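Local coordinates for protein L-glyceraldehyde 3-phosphate reductase (Clostridium beijerinckii, PDB 6HG6) that probably reduces aldehydes such as furfural with NADPH, using a TIM-barrel aldo-keto reductase fold, at residues H138-D143 with S168-E173; R195-D200 with P224-T229; I264-N269 with I325-A330; L283-K288 with I315-E320. All coordinates share one frame; numbering follows the deposited sequence.

Overall arrangement
Contacts 1 and 2 lie in loops that follow barrel strands and both touch NADPH, contact 1 at the nicotinamide carboxamide and contact 2 at the diphosphate, with centres about 20 Å apart. Contact 1 has a direct hydrogen bond across it, whereas waters bridge the segments in contacts 1, 2 and 4. Contacts 3 and 4 share helix 319-329 and lie in the helical layer outside the barrel, away from the cofactor; aliphatic and aromatic packing carries them, with one weak salt bridge at the exposed border of contact 3. Contacts 2 and 3 are largely buried, contacts 1 and 4 partly so. Contacts 2, 3 and 4 touch one another, whereas contact 1 stands apart.

Contact 1 of 4, residues H138-D143 with S168-E173; sequences HRMDPD and SNYNGE. With NDP (NADPH dihydro-nicotinamide-adenine-dinucleotide phosphate), chain B.
His-138, just past strand 132-137, lies beside Ser-168, the last residue of the neighbouring parallel strand 162-168, with CA atoms 4.9 Å apart, and the chains continuing from them differ by only 24° in direction along the touching part. Arg-139 CA approaches Ser-168 O at 3.3 Å in a CA-H...O contact. Asn-169 supplies the direct hydrogen bond: its CG stands beside the backbone N (chi1 -62°), and ND2 reaches His-138 O at 2.8 Å, nearly along the C=O axis and close to the plane of the side-chain amide. ND2 also lies 3.0 Å from NADPH N7N. Ser-168 OG is 2.9 Å from the carboxamide oxygen O7N, but Gln-193 O competes for the same proton. This is the cofactor end of the TIM barrel, where loops following the parallel strands gather around the nicotinamide; the His-138 ring presents its edge to the carboxamide, NE2 being 3.4 Å from N7N. Farther along, Met-140 lies over one face of the Tyr-170 ring. Its CG sits above the ring centre, 3.4 Å from the centroid, and SD follows over that face in a Met-aromatic contact, while CE extends to within 3.7 Å of Asn-169 O. One water accepts from Met-140 N and donates to Asn-169 O; a second joins Asp-141 N to Tyr-170 OH, a hydroxyl that is also hydrogen-bonded to His-137 ND1.

Contact 2 of 4, residues R195-D200 with P224-T229; sequences RYSIFD and PLAQGT. With NDP (NADPH dihydro-nicotinamide-adenine-dinucleotide phosphate), chain B.
Ser-197 and Pro-224 bring two loops together beside the NADPH diphosphate, with Ser-197 CB 3.4 Å from Pro-224 O. The serine hydroxyl is folded back over its own loop: OG lies between the backbone N and the carbonyl carbon (chi1 69°), the crowded position, where it accepts a weak hydrogen bond from Phe-199 N at 3.1 Å. That loop forms a type I turn from Ser-197 to Asp-200, from which Phe-199 projects toward residues 224-229 with CG beside its backbone N (chi1 -74°). Ala-226 CB meets the edge of the ring near its plane, 4.1 Å from CD2, and the same CD2 is 3.5 Å from Thr-229 OG1. The threonine hydroxyl faces back to Ala-226 O, which also takes the Thr-229 N bond of a type I' turn; Gln-227 and Gly-228 occupy its two central positions, both with positive phi. Pro-224 CA also makes a CA-H...O contact of 3.4 Å with Tyr-196 O, and a water accepts from Ile-198 N and donates to Pro-224 O. The CB of Leu-225 points away from residues 195-200, and CD1 lies 3.7 Å from adenine C8A; its backbone N separately gives O1A a hydrogen bond of 3.0 Å (159°). Lys-260, from helix 258-273, adds a cation-pi contact to Phe-199. No direct hydrogen bond joins the two loops; each braces its own turn internally and their polar link runs through water, while the N-H of Leu-225 bonds to the phosphate oxygen O1A, where a negative charge would favour it.

Contact 3 of 4, residues I264-N269 with I325-A330; sequences IRRLNN and IDEISA
Arg-266 and Glu-327 form a salt bridge at the exposed border of two helices, with NH1 3.5 Å from OE2. The bond is long and weak, and the guanidinium and carboxylate planes stand 77° apart, so a flat, two-pronged pairing is absent. Glu-327 is bent at chi2 (-83°), which turns its CD out of an extended course. Inward from this pair, Ile-328 joins the charged pair to the apolar seam. Its CG1 comes 3.5 Å from Arg-266 NH1 and its CD1 3.6 Å from Arg-266 CB, so the arginine is lined at both its base and its charged end by one isoleucine. The other branch, CG2, packs 3.7 Å from Leu-267 CG, the two side chains sliding past each other in opposite directions. Leu-267 then sends CD2 deeper, to 4.1 Å from Ile-325 CG1. Around this seam, Ile-270 of the first helix also touches Ile-325 and Ile-328, while Phe-199 and Leu-230 touch Leu-267, tying the pair to the loops near the cofactor. The short helix axes approach to 9.9 Å at 167°, a nearly antiparallel packing. Helix 258-273 is inserted between strand 218-222 and helix 278-286, and helix 319-329 follows the last strand and helix 302-308. Both are therefore additions to the basic eightfold alternation of strand and helix, as is found in aldo-keto reductase barrels.

Contact 4 of 4, residues L283-K288 with I315-E320; sequences LSWVLK and IGFTDE
Trp-285 and Phe-317 join the end of helix 278-286, on the outside of the TIM barrel, to the turn that leads into helix 319-329. They form an edge-to-face (T-shaped) pair: the indole edge, with CD1 over the ring, is directed at the face of Phe-317, the five-membered ring and phenyl centroids being 5.6 Å apart and the planes at 82°. Trp-285 CG stands anti to its backbone N (chi1 -179°), so the indole starts out beside the carbonyl carbon. Phe-317 CE1 also lies 3.6 Å from Trp-285 CA. Phe-317 CZ is 3.8 Å from Trp-285 CB, and Ser-284 CB is 3.9 Å from CE1. Beside this pair, Ile-315 CG2 packs 3.7 Å from Leu-287 CB, the two side chains crossing each other, while Lys-288 CA makes a CA-H...O contact of 3.5 Å with Ile-315 O. Arg-274 adds a cation-pi contact to Phe-317, and Thr-318 OG1 caps the new helix at Glu-321 N. No direct hydrogen bond crosses the contact; a water lies between Lys-288 O and Ile-315 O, although its approach to Lys-288 O is doubtfully short, and aromatic and aliphatic surfaces chiefly hold the segments together.

Contact 1 of 4, residues H138-D143 with S168-E173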
# COMPACT_ATOMS: atom_id res chain seq x y z
N HIS A 138 -3.40 -2.64 -11.48
CA HIS A 138 -2.41 -1.67 -10.94
C HIS A 138 -2.73 -0.21 -11.31
O HIS A 138 -2.28 0.69 -10.59
CB HIS A 138 -1.02 -2.11 -11.39
CG HIS A 138 0.10 -1.62 -10.54
ND1 HIS A 138 1.37 -2.13 -10.68
CD2 HIS A 138 0.16 -0.68 -9.56
CE1 HIS A 138 2.17 -1.53 -9.83
NE2 HIS A 138 1.46 -0.62 -9.15
N ARG A 139 -3.40 0.03 -12.43
CA ARG A 139 -3.77 1.39 -12.85
C ARG A 139 -4.90 1.28 -13.87
O ARG A 139 -5.10 0.20 -14.47
CB ARG A 139 -2.60 2.14 -13.48
CG ARG A 139 -1.94 1.40 -14.65
CD ARG A 139 -1.38 2.30 -15.71
NE ARG A 139 -0.45 1.64 -16.63
CZ ARG A 139 0.38 2.28 -17.42
NH1 ARG A 139 0.39 3.60 -17.47
NH2 ARG A 139 1.21 1.61 -18.21
N MET A 140 -5.58 2.39 -14.12
CA MET A 140 -6.63 2.40 -15.13
C MET A 140 -6.02 2.23 -16.54
O MET A 140 -4.94 2.76 -16.82
CB MET A 140 -7.43 3.70 -15.06
CG MET A 140 -8.12 3.90 -13.72
SD MET A 140 -9.18 5.34 -13.67
CE MET A 140 -8.01 6.70 -13.60
N ASP A 141 -6.72 1.52 -17.41
CA ASP A 141 -6.38 1.44 -18.83
C ASP A 141 -7.60 1.88 -19.62
O ASP A 141 -8.47 1.06 -19.92
CB ASP A 141 -5.99 0.02 -19.24
CG ASP A 141 -5.58 -0.02 -20.71
OD1 ASP A 141 -5.56 1.06 -21.35
OD2 ASP A 141 -5.31 -1.14 -21.19
N PRO A 142 -7.70 3.15 -20.00
CA PRO A 142 -8.88 3.59 -20.74
C PRO A 142 -8.94 3.01 -22.15
O PRO A 142 -9.96 3.16 -22.77
CB PRO A 142 -8.75 5.13 -20.73
CG PRO A 142 -7.24 5.36 -20.56
CD PRO A 142 -6.77 4.24 -19.67
N ASP A 143 -7.88 2.34 -22.62
CA ASP A 143 -7.85 1.74 -23.98
C ASP A 143 -8.29 0.27 -23.96
O ASP A 143 -8.34 -0.33 -25.04
CB ASP A 143 -6.48 1.97 -24.62
CG ASP A 143 -6.21 3.47 -24.82
OD1 ASP A 143 -7.06 4.16 -25.46
OD2 ASP A 143 -5.24 3.97 -24.23
N SER A 168 -6.08 -0.17 -8.19
CA SER A 168 -5.10 0.84 -7.74
C SER A 168 -5.08 2.01 -8.70
O SER A 168 -5.18 1.81 -9.91
CB SER A 168 -3.73 0.20 -7.56
OG SER A 168 -2.80 1.12 -7.04
N ASN A 169 -4.93 3.22 -8.15
CA ASN A 169 -4.80 4.43 -8.97
C ASN A 169 -6.10 4.74 -9.72
O ASN A 169 -6.04 5.56 -10.69
CB ASN A 169 -3.59 4.31 -9.90
CG ASN A 169 -2.30 4.18 -9.11
OD1 ASN A 169 -1.97 5.07 -8.31
ND2 ASN A 169 -1.55 3.11 -9.35
N TYR A 170 -7.24 4.20 -9.31
CA TYR A 170 -8.53 4.54 -9.96
C TYR A 170 -9.05 5.86 -9.40
O TYR A 170 -8.74 6.21 -8.25
CB TYR A 170 -9.55 3.42 -9.77
CG TYR A 170 -9.43 2.35 -10.82
CD1 TYR A 170 -8.25 1.67 -11.03
CD2 TYR A 170 -10.52 2.02 -11.60
CE1 TYR A 170 -8.18 0.62 -11.93
CE2 TYR A 170 -10.44 1.04 -12.57
CZ TYR A 170 -9.27 0.33 -12.75
OH TYR A 170 -9.26 -0.66 -13.70
N ASN A 171 -9.78 6.60 -10.24
CA ASN A 171 -10.54 7.78 -9.76
C ASN A 171 -11.91 7.30 -9.24
O ASN A 171 -12.24 6.11 -9.36
CB ASN A 171 -10.61 8.90 -10.80
CG ASN A 171 -11.25 8.49 -12.11
OD1 ASN A 171 -11.93 7.47 -12.18
ND2 ASN A 171 -11.12 9.31 -13.14
N GLY A 172 -12.71 8.19 -8.67
CA GLY A 172 -14.02 7.83 -8.09
C GLY A 172 -14.99 7.32 -9.13
O GLY A 172 -15.62 6.29 -8.89
N GLU A 173 -15.11 8.00 -10.27
CA GLU A 173 -16.08 7.59 -11.31
C GLU A 173 -15.76 6.18 -11.80
O GLU A 173 -16.67 5.32 -11.85
CB GLU A 173 -16.07 8.61 -12.44
CG GLU A 173 -17.01 8.22 -13.57
CD GLU A 173 -17.28 9.34 -14.56
OE1 GLU A 173 -17.81 9.02 -15.67
OE2 GLU A 173 -16.99 10.53 -14.22
PA NDP B . 6.75 6.15 2.03
O1A NDP B . 6.14 7.40 1.50
O2A NDP B . 6.41 5.54 3.35
O5B NDP B . 8.35 6.23 1.89
C5B NDP B . 9.16 5.12 2.36
C4B NDP B . 10.59 5.58 2.50
O4B NDP B . 10.62 6.73 3.38
C3B NDP B . 11.58 4.58 3.12
O3B NDP B . 12.18 3.71 2.16
C2B NDP B . 12.61 5.52 3.73
O2B NDP B . 13.45 5.98 2.68
C1B NDP B . 11.73 6.66 4.24
N9A NDP B . 11.21 6.51 5.59
C8A NDP B . 10.31 5.58 6.04
N7A NDP B . 9.99 5.74 7.31
C5A NDP B . 10.73 6.84 7.72
C6A NDP B . 10.82 7.51 8.95
N6A NDP B . 10.15 7.15 10.04
N1A NDP B . 11.65 8.59 9.02
C2A NDP B . 12.32 8.94 7.92
N3A NDP B . 12.30 8.40 6.70
C4A NDP B . 11.47 7.34 6.66
O3 NDP B . 6.39 4.96 0.99
PN NDP B . 6.85 4.56 -0.49
O1N NDP B . 8.11 3.78 -0.36
O2N NDP B . 6.79 5.73 -1.42
O5D NDP B . 5.65 3.56 -0.88
C5D NDP B . 5.26 2.56 0.09
C4D NDP B . 4.63 1.39 -0.62
O4D NDP B . 3.46 1.84 -1.33
C3D NDP B . 5.46 0.73 -1.71
O3D NDP B . 6.45 -0.12 -1.14
C2D NDP B . 4.36 -0.01 -2.48
O2D NDP B . 4.01 -1.19 -1.81
C1D NDP B . 3.21 0.99 -2.45
N1N NDP B . 3.15 1.82 -3.68
C2N NDP B . 2.11 1.64 -4.56
C3N NDP B . 2.13 2.16 -5.83
C7N NDP B . 0.95 1.91 -6.74
O7N NDP B . 0.03 1.15 -6.39
N7N NDP B . 0.97 2.52 -7.92
C4N NDP B . 3.34 2.96 -6.23
C5N NDP B . 4.29 3.26 -5.14
C6N NDP B . 4.13 2.76 -3.93
P2B NDP B . 14.98 6.32 3.05
O1X NDP B . 15.50 5.52 4.23
O2X NDP B . 15.75 6.01 1.77
O3X NDP B . 14.91 7.81 3.34
O HOH W 1 -4.71 4.95 -13.09
O HOH W 2 -9.32 0.39 -16.37

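Contact 2 of 4, residues R195-D200 with P224-T229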
# COMPACT_ATOMS: atom_id res chain seq x y z
N ARG A 195 -2.28 6.84 -4.07
CA ARG A 195 -1.28 7.77 -3.51
C ARG A 195 -2.04 8.81 -2.70
O ARG A 195 -3.02 9.34 -3.22
CB ARG A 195 -0.48 8.46 -4.62
CG ARG A 195 0.76 9.20 -4.11
CD ARG A 195 1.70 9.74 -5.21
NE ARG A 195 2.09 8.71 -6.17
CZ ARG A 195 1.48 8.45 -7.33
NH1 ARG A 195 0.42 9.15 -7.73
NH2 ARG A 195 1.91 7.45 -8.09
N TYR A 196 -1.60 9.06 -1.47
CA TYR A 196 -2.24 10.06 -0.58
C TYR A 196 -1.24 10.55 0.44
O TYR A 196 -0.60 9.71 1.08
CB TYR A 196 -3.44 9.42 0.11
CG TYR A 196 -4.36 10.35 0.85
CD1 TYR A 196 -4.71 11.60 0.36
CD2 TYR A 196 -4.95 9.97 2.05
CE1 TYR A 196 -5.56 12.45 1.06
CE2 TYR A 196 -5.84 10.78 2.73
CZ TYR A 196 -6.16 12.03 2.24
OH TYR A 196 -7.02 12.83 2.94
N SER A 197 -1.09 11.86 0.57
CA SER A 197 -0.21 12.47 1.58
C SER A 197 -0.72 13.87 1.88
O SER A 197 -1.56 14.38 1.15
CB SER A 197 1.21 12.56 1.11
OG SER A 197 1.29 13.50 0.06
N ILE A 198 -0.14 14.49 2.89
CA ILE A 198 -0.41 15.93 3.14
C ILE A 198 -0.19 16.74 1.85
O ILE A 198 -0.94 17.70 1.64
CB ILE A 198 0.45 16.41 4.32
CG1 ILE A 198 -0.09 15.79 5.61
CG2 ILE A 198 0.51 17.92 4.37
CD1 ILE A 198 0.76 16.06 6.83
N PHE A 199 0.80 16.37 1.01
CA PHE A 199 1.15 17.11 -0.24
C PHE A 199 0.43 16.57 -1.49
O PHE A 199 0.52 17.23 -2.56
CB PHE A 199 2.66 17.12 -0.44
CG PHE A 199 3.38 18.05 0.48
CD1 PHE A 199 2.96 19.35 0.64
CD2 PHE A 199 4.47 17.62 1.21
CE1 PHE A 199 3.63 20.22 1.48
CE2 PHE A 199 5.15 18.49 2.06
CZ PHE A 199 4.70 19.78 2.22
N ASP A 200 -0.30 15.47 -1.40
CA ASP A 200 -1.02 14.92 -2.57
C ASP A 200 -2.46 14.62 -2.18
O ASP A 200 -2.72 13.56 -1.60
CB ASP A 200 -0.30 13.71 -3.14
CG ASP A 200 -0.91 13.27 -4.45
OD1 ASP A 200 -2.00 13.77 -4.80
OD2 ASP A 200 -0.28 12.45 -5.12
N PRO A 224 2.86 8.08 1.57
CA PRO A 224 2.44 9.08 2.57
C PRO A 224 3.53 10.09 2.96
O PRO A 224 3.17 11.11 3.55
CB PRO A 224 2.15 8.22 3.80
CG PRO A 224 3.04 6.99 3.59
CD PRO A 224 2.90 6.72 2.12
N LEU A 225 4.81 9.80 2.68
CA LEU A 225 5.92 10.72 3.05
C LEU A 225 6.34 11.57 1.86
O LEU A 225 7.30 12.35 2.03
CB LEU A 225 7.07 9.95 3.70
CG LEU A 225 6.65 9.08 4.88
CD1 LEU A 225 7.82 8.30 5.46
CD2 LEU A 225 5.95 9.89 5.95
N ALA A 226 5.59 11.53 0.77
CA ALA A 226 5.76 12.45 -0.39
C ALA A 226 7.24 12.57 -0.79
O ALA A 226 7.78 13.68 -0.69
CB ALA A 226 5.17 13.79 -0.02
N GLN A 227 7.86 11.45 -1.20
CA GLN A 227 9.28 11.34 -1.66
C GLN A 227 10.26 11.96 -0.67
O GLN A 227 11.17 12.68 -1.11
CB GLN A 227 9.51 12.00 -3.02
CG GLN A 227 8.81 11.33 -4.19
CD GLN A 227 7.56 12.05 -4.64
OE1 GLN A 227 6.87 12.72 -3.86
NE2 GLN A 227 7.26 11.92 -5.93
N GLY A 228 10.11 11.69 0.63
CA GLY A 228 11.02 12.18 1.68
C GLY A 228 10.74 13.62 2.08
O GLY A 228 11.39 14.10 3.04
N THR A 229 9.83 14.33 1.40
CA THR A 229 9.52 15.75 1.76
C THR A 229 8.80 15.80 3.11
O THR A 229 8.93 16.82 3.79
CB THR A 229 8.73 16.52 0.70
OG1 THR A 229 7.46 15.88 0.45
CG2 THR A 229 9.53 16.65 -0.58
PA NDP B . 6.75 6.15 2.03
O1A NDP B . 6.14 7.40 1.50
O2A NDP B . 6.41 5.54 3.35
O5B NDP B . 8.35 6.23 1.89
C5B NDP B . 9.16 5.12 2.36
C4B NDP B . 10.59 5.58 2.50
O4B NDP B . 10.62 6.73 3.38
C3B NDP B . 11.58 4.58 3.12
O3B NDP B . 12.18 3.71 2.16
C2B NDP B . 12.61 5.52 3.73
O2B NDP B . 13.45 5.98 2.68
C1B NDP B . 11.73 6.66 4.24
N9A NDP B . 11.21 6.51 5.59
C8A NDP B . 10.31 5.58 6.04
N7A NDP B . 9.99 5.74 7.31
C5A NDP B . 10.73 6.84 7.72
C6A NDP B . 10.82 7.51 8.95
N6A NDP B . 10.15 7.15 10.04
N1A NDP B . 11.65 8.59 9.02
C2A NDP B . 12.32 8.94 7.92
N3A NDP B . 12.30 8.40 6.70
C4A NDP B . 11.47 7.34 6.66
O3 NDP B . 6.39 4.96 0.99
PN NDP B . 6.85 4.56 -0.49
O1N NDP B . 8.11 3.78 -0.36
O2N NDP B . 6.79 5.73 -1.42
O5D NDP B . 5.65 3.56 -0.88
C5D NDP B . 5.26 2.56 0.09
C4D NDP B . 4.63 1.39 -0.62
O4D NDP B . 3.46 1.84 -1.33
C3D NDP B . 5.46 0.73 -1.71
O3D NDP B . 6.45 -0.12 -1.14
C2D NDP B . 4.36 -0.01 -2.48
O2D NDP B . 4.01 -1.19 -1.81
C1D NDP B . 3.21 0.99 -2.45
N1N NDP B . 3.15 1.82 -3.68
C2N NDP B . 2.11 1.64 -4.56
C3N NDP B . 2.13 2.16 -5.83
C7N NDP B . 0.95 1.91 -6.74
O7N NDP B . 0.03 1.15 -6.39
N7N NDP B . 0.97 2.52 -7.92
C4N NDP B . 3.34 2.96 -6.23
C5N NDP B . 4.29 3.26 -5.14
C6N NDP B . 4.13 2.76 -3.93
P2B NDP B . 14.98 6.32 3.05
O1X NDP B . 15.50 5.52 4.23
O2X NDP B . 15.75 6.01 1.77
O3X NDP B . 14.91 7.81 3.34
O HOH W 3 1.05 12.46 4.63

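Contact 3 of 4, residues I264-N269 with I325-A330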
# COMPACT_ATOMS: atom_id res chain seq x y z
N ILE A 264 7.58 22.61 4.88
CA ILE A 264 8.13 21.46 5.64
C ILE A 264 8.51 21.92 7.04
O ILE A 264 8.27 21.17 7.99
CB ILE A 264 9.32 20.83 4.90
CG1 ILE A 264 8.88 20.18 3.59
CG2 ILE A 264 10.05 19.83 5.78
CD1 ILE A 264 10.02 19.71 2.69
N ARG A 265 9.08 23.12 7.15
CA ARG A 265 9.49 23.66 8.46
C ARG A 265 8.23 23.83 9.35
O ARG A 265 8.37 23.58 10.59
CB ARG A 265 10.22 25.00 8.31
CG ARG A 265 10.70 25.58 9.63
CD ARG A 265 11.25 26.98 9.46
NE ARG A 265 10.20 27.97 9.20
CZ ARG A 265 9.42 28.52 10.15
NH1 ARG A 265 9.55 28.15 11.42
NH2 ARG A 265 8.49 29.41 9.81
N ARG A 266 7.17 24.45 8.78
CA ARG A 266 5.92 24.75 9.52
C ARG A 266 5.17 23.45 9.86
O ARG A 266 4.58 23.39 10.93
CB ARG A 266 5.00 25.68 8.73
CG ARG A 266 5.54 27.08 8.49
CD ARG A 266 4.61 27.80 7.55
NE ARG A 266 3.74 28.78 8.18
CZ ARG A 266 2.58 29.25 7.71
NH1 ARG A 266 2.04 28.80 6.59
NH2 ARG A 266 1.94 30.19 8.40
N LEU A 267 5.17 22.45 8.98
CA LEU A 267 4.47 21.15 9.26
C LEU A 267 5.20 20.43 10.41
O LEU A 267 4.58 19.93 11.40
CB LEU A 267 4.40 20.26 8.02
CG LEU A 267 3.47 20.76 6.92
CD1 LEU A 267 3.67 19.95 5.65
CD2 LEU A 267 2.01 20.73 7.35
N ASN A 268 6.57 20.53 10.35
CA ASN A 268 7.41 19.85 11.35
C ASN A 268 7.16 20.49 12.73
O ASN A 268 7.28 19.77 13.74
CB ASN A 268 8.89 19.92 10.98
CG ASN A 268 9.75 19.18 11.96
OD1 ASN A 268 9.60 17.97 12.12
ND2 ASN A 268 10.65 19.90 12.61
N ASN A 269 6.85 21.80 12.77
CA ASN A 269 6.53 22.49 14.05
C ASN A 269 5.22 21.92 14.60
O ASN A 269 5.11 21.76 15.88
CB ASN A 269 6.52 24.01 13.89
CG ASN A 269 7.92 24.58 13.81
OD1 ASN A 269 8.97 23.82 14.46
ND2 ASN A 269 7.94 26.00 13.10
N ILE A 325 -2.59 22.53 8.77
CA ILE A 325 -1.92 21.59 7.83
C ILE A 325 -2.44 21.85 6.40
O ILE A 325 -1.71 21.65 5.38
CB ILE A 325 -2.15 20.14 8.26
CG1 ILE A 325 -1.33 19.82 9.50
CG2 ILE A 325 -1.81 19.23 7.10
CD1 ILE A 325 -1.70 18.51 10.16
N ASP A 326 -3.76 22.08 6.29
CA ASP A 326 -4.37 22.42 4.98
C ASP A 326 -3.86 23.78 4.47
O ASP A 326 -3.43 23.87 3.30
CB ASP A 326 -5.89 22.45 5.08
CG ASP A 326 -6.50 21.06 5.12
OD1 ASP A 326 -5.72 20.01 4.96
OD2 ASP A 326 -7.74 21.01 5.28
N GLU A 327 -3.84 24.80 5.31
CA GLU A 327 -3.43 26.12 4.80
C GLU A 327 -1.95 26.06 4.35
O GLU A 327 -1.59 26.74 3.29
CB GLU A 327 -3.77 27.20 5.83
CG GLU A 327 -3.66 28.61 5.26
CD GLU A 327 -2.26 29.19 5.26
OE1 GLU A 327 -2.10 30.34 4.71
OE2 GLU A 327 -1.35 28.53 5.86
N ILE A 328 -1.13 25.28 5.11
CA ILE A 328 0.35 25.19 4.90
C ILE A 328 0.64 24.36 3.64
O ILE A 328 1.53 24.74 2.88
CB ILE A 328 1.08 24.57 6.12
CG1 ILE A 328 1.08 25.47 7.35
CG2 ILE A 328 2.50 24.18 5.75
CD1 ILE A 328 1.54 24.76 8.61
N SER A 329 -0.10 23.26 3.44
CA SER A 329 0.05 22.30 2.32
C SER A 329 -0.53 22.87 1.03
O SER A 329 -0.16 22.38 -0.04
CB SER A 329 -0.61 21.00 2.63
OG SER A 329 -0.01 20.42 3.78
N ALA A 330 -1.43 23.85 1.13
CA ALA A 330 -2.09 24.49 -0.03
C ALA A 330 -1.02 25.15 -0.90
O ALA A 330 -0.21 25.90 -0.33
CB ALA A 330 -3.10 25.51 0.44

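Contact 4 of 4, residues L283-K288 with I315-E320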
# COMPACT_ATOMS: atom_id res chain seq x y z
N LEU A 283 2.10 10.13 8.61
CA LEU A 283 1.45 8.79 8.62
C LEU A 283 0.12 8.89 9.37
O LEU A 283 -0.88 8.41 8.85
CB LEU A 283 2.35 7.74 9.26
CG LEU A 283 3.68 7.47 8.57
CD1 LEU A 283 4.44 6.39 9.32
CD2 LEU A 283 3.49 7.07 7.13
N SER A 284 0.13 9.55 10.53
CA SER A 284 -1.10 9.75 11.35
C SER A 284 -2.14 10.52 10.53
O SER A 284 -3.32 10.18 10.60
CB SER A 284 -0.82 10.44 12.62
OG SER A 284 0.08 9.69 13.39
N TRP A 285 -1.72 11.53 9.77
CA TRP A 285 -2.68 12.37 9.02
C TRP A 285 -3.40 11.53 7.96
O TRP A 285 -4.63 11.66 7.80
CB TRP A 285 -1.94 13.59 8.46
CG TRP A 285 -2.84 14.51 7.72
CD1 TRP A 285 -3.45 15.62 8.22
CD2 TRP A 285 -3.25 14.42 6.34
NE1 TRP A 285 -4.20 16.21 7.24
CE2 TRP A 285 -4.10 15.52 6.09
CE3 TRP A 285 -2.96 13.55 5.30
CZ2 TRP A 285 -4.70 15.74 4.86
CZ3 TRP A 285 -3.55 13.78 4.07
CH2 TRP A 285 -4.39 14.87 3.86
N VAL A 286 -2.69 10.71 7.22
CA VAL A 286 -3.31 9.88 6.17
C VAL A 286 -4.40 8.98 6.78
O VAL A 286 -5.36 8.66 6.05
CB VAL A 286 -2.22 9.10 5.43
CG1 VAL A 286 -2.76 7.94 4.72
CG2 VAL A 286 -1.46 10.02 4.50
N LEU A 287 -4.24 8.55 8.02
CA LEU A 287 -5.19 7.64 8.73
C LEU A 287 -6.28 8.39 9.50
O LEU A 287 -7.06 7.74 10.21
CB LEU A 287 -4.40 6.79 9.73
CG LEU A 287 -3.53 5.69 9.10
CD1 LEU A 287 -2.64 5.08 10.17
CD2 LEU A 287 -4.35 4.61 8.41
N LYS A 288 -6.33 9.71 9.44
CA LYS A 288 -7.24 10.44 10.36
C LYS A 288 -8.71 10.08 10.11
O LYS A 288 -9.50 10.17 11.07
CB LYS A 288 -6.99 11.95 10.26
CG LYS A 288 -7.45 12.66 9.00
CD LYS A 288 -6.90 14.08 9.00
CE LYS A 288 -7.54 15.03 8.02
NZ LYS A 288 -7.96 14.42 6.76
N ILE A 315 -3.72 9.17 15.64
CA ILE A 315 -4.37 9.49 14.33
C ILE A 315 -5.40 10.60 14.53
O ILE A 315 -6.00 11.04 13.53
CB ILE A 315 -4.94 8.23 13.67
CG1 ILE A 315 -6.05 7.57 14.50
CG2 ILE A 315 -3.79 7.26 13.40
CD1 ILE A 315 -6.75 6.43 13.79
N GLY A 316 -5.59 11.04 15.77
CA GLY A 316 -6.48 12.16 16.11
C GLY A 316 -5.81 13.52 15.96
O GLY A 316 -4.70 13.70 16.47
N PHE A 317 -6.54 14.48 15.41
CA PHE A 317 -6.06 15.85 15.16
C PHE A 317 -7.13 16.83 15.61
O PHE A 317 -8.30 16.53 15.35
CB PHE A 317 -5.81 16.04 13.67
CG PHE A 317 -4.56 15.37 13.15
CD1 PHE A 317 -4.54 14.02 12.89
CD2 PHE A 317 -3.39 16.09 12.99
CE1 PHE A 317 -3.38 13.42 12.41
CE2 PHE A 317 -2.24 15.49 12.49
CZ PHE A 317 -2.23 14.15 12.23
N THR A 318 -6.73 17.95 16.17
CA THR A 318 -7.64 19.07 16.54
C THR A 318 -8.07 19.72 15.21
O THR A 318 -7.23 19.68 14.16
CB THR A 318 -6.97 20.07 17.49
OG1 THR A 318 -5.87 20.83 16.87
CG2 THR A 318 -6.45 19.41 18.75
N ASP A 319 -9.24 20.44 15.24
CA ASP A 319 -9.71 21.20 14.05
C ASP A 319 -8.63 22.27 13.73
O ASP A 319 -8.35 22.49 12.53
CB ASP A 319 -11.13 21.75 14.28
CG ASP A 319 -12.22 20.68 14.36
OD1 ASP A 319 -12.05 19.61 13.76
OD2 ASP A 319 -13.24 20.91 15.05
N GLU A 320 -7.90 22.72 14.75
CA GLU A 320 -6.83 23.75 14.55
C GLU A 320 -5.62 23.13 13.77
O GLU A 320 -4.99 23.94 12.85
CB GLU A 320 -6.31 24.34 15.85
CG GLU A 320 -5.28 25.43 15.62
CD GLU A 320 -4.88 26.13 16.91
OE1 GLU A 320 -4.60 25.37 17.85
OE2 GLU A 320 -4.89 27.41 16.99
O HOH W 4 -8.71 10.91 13.36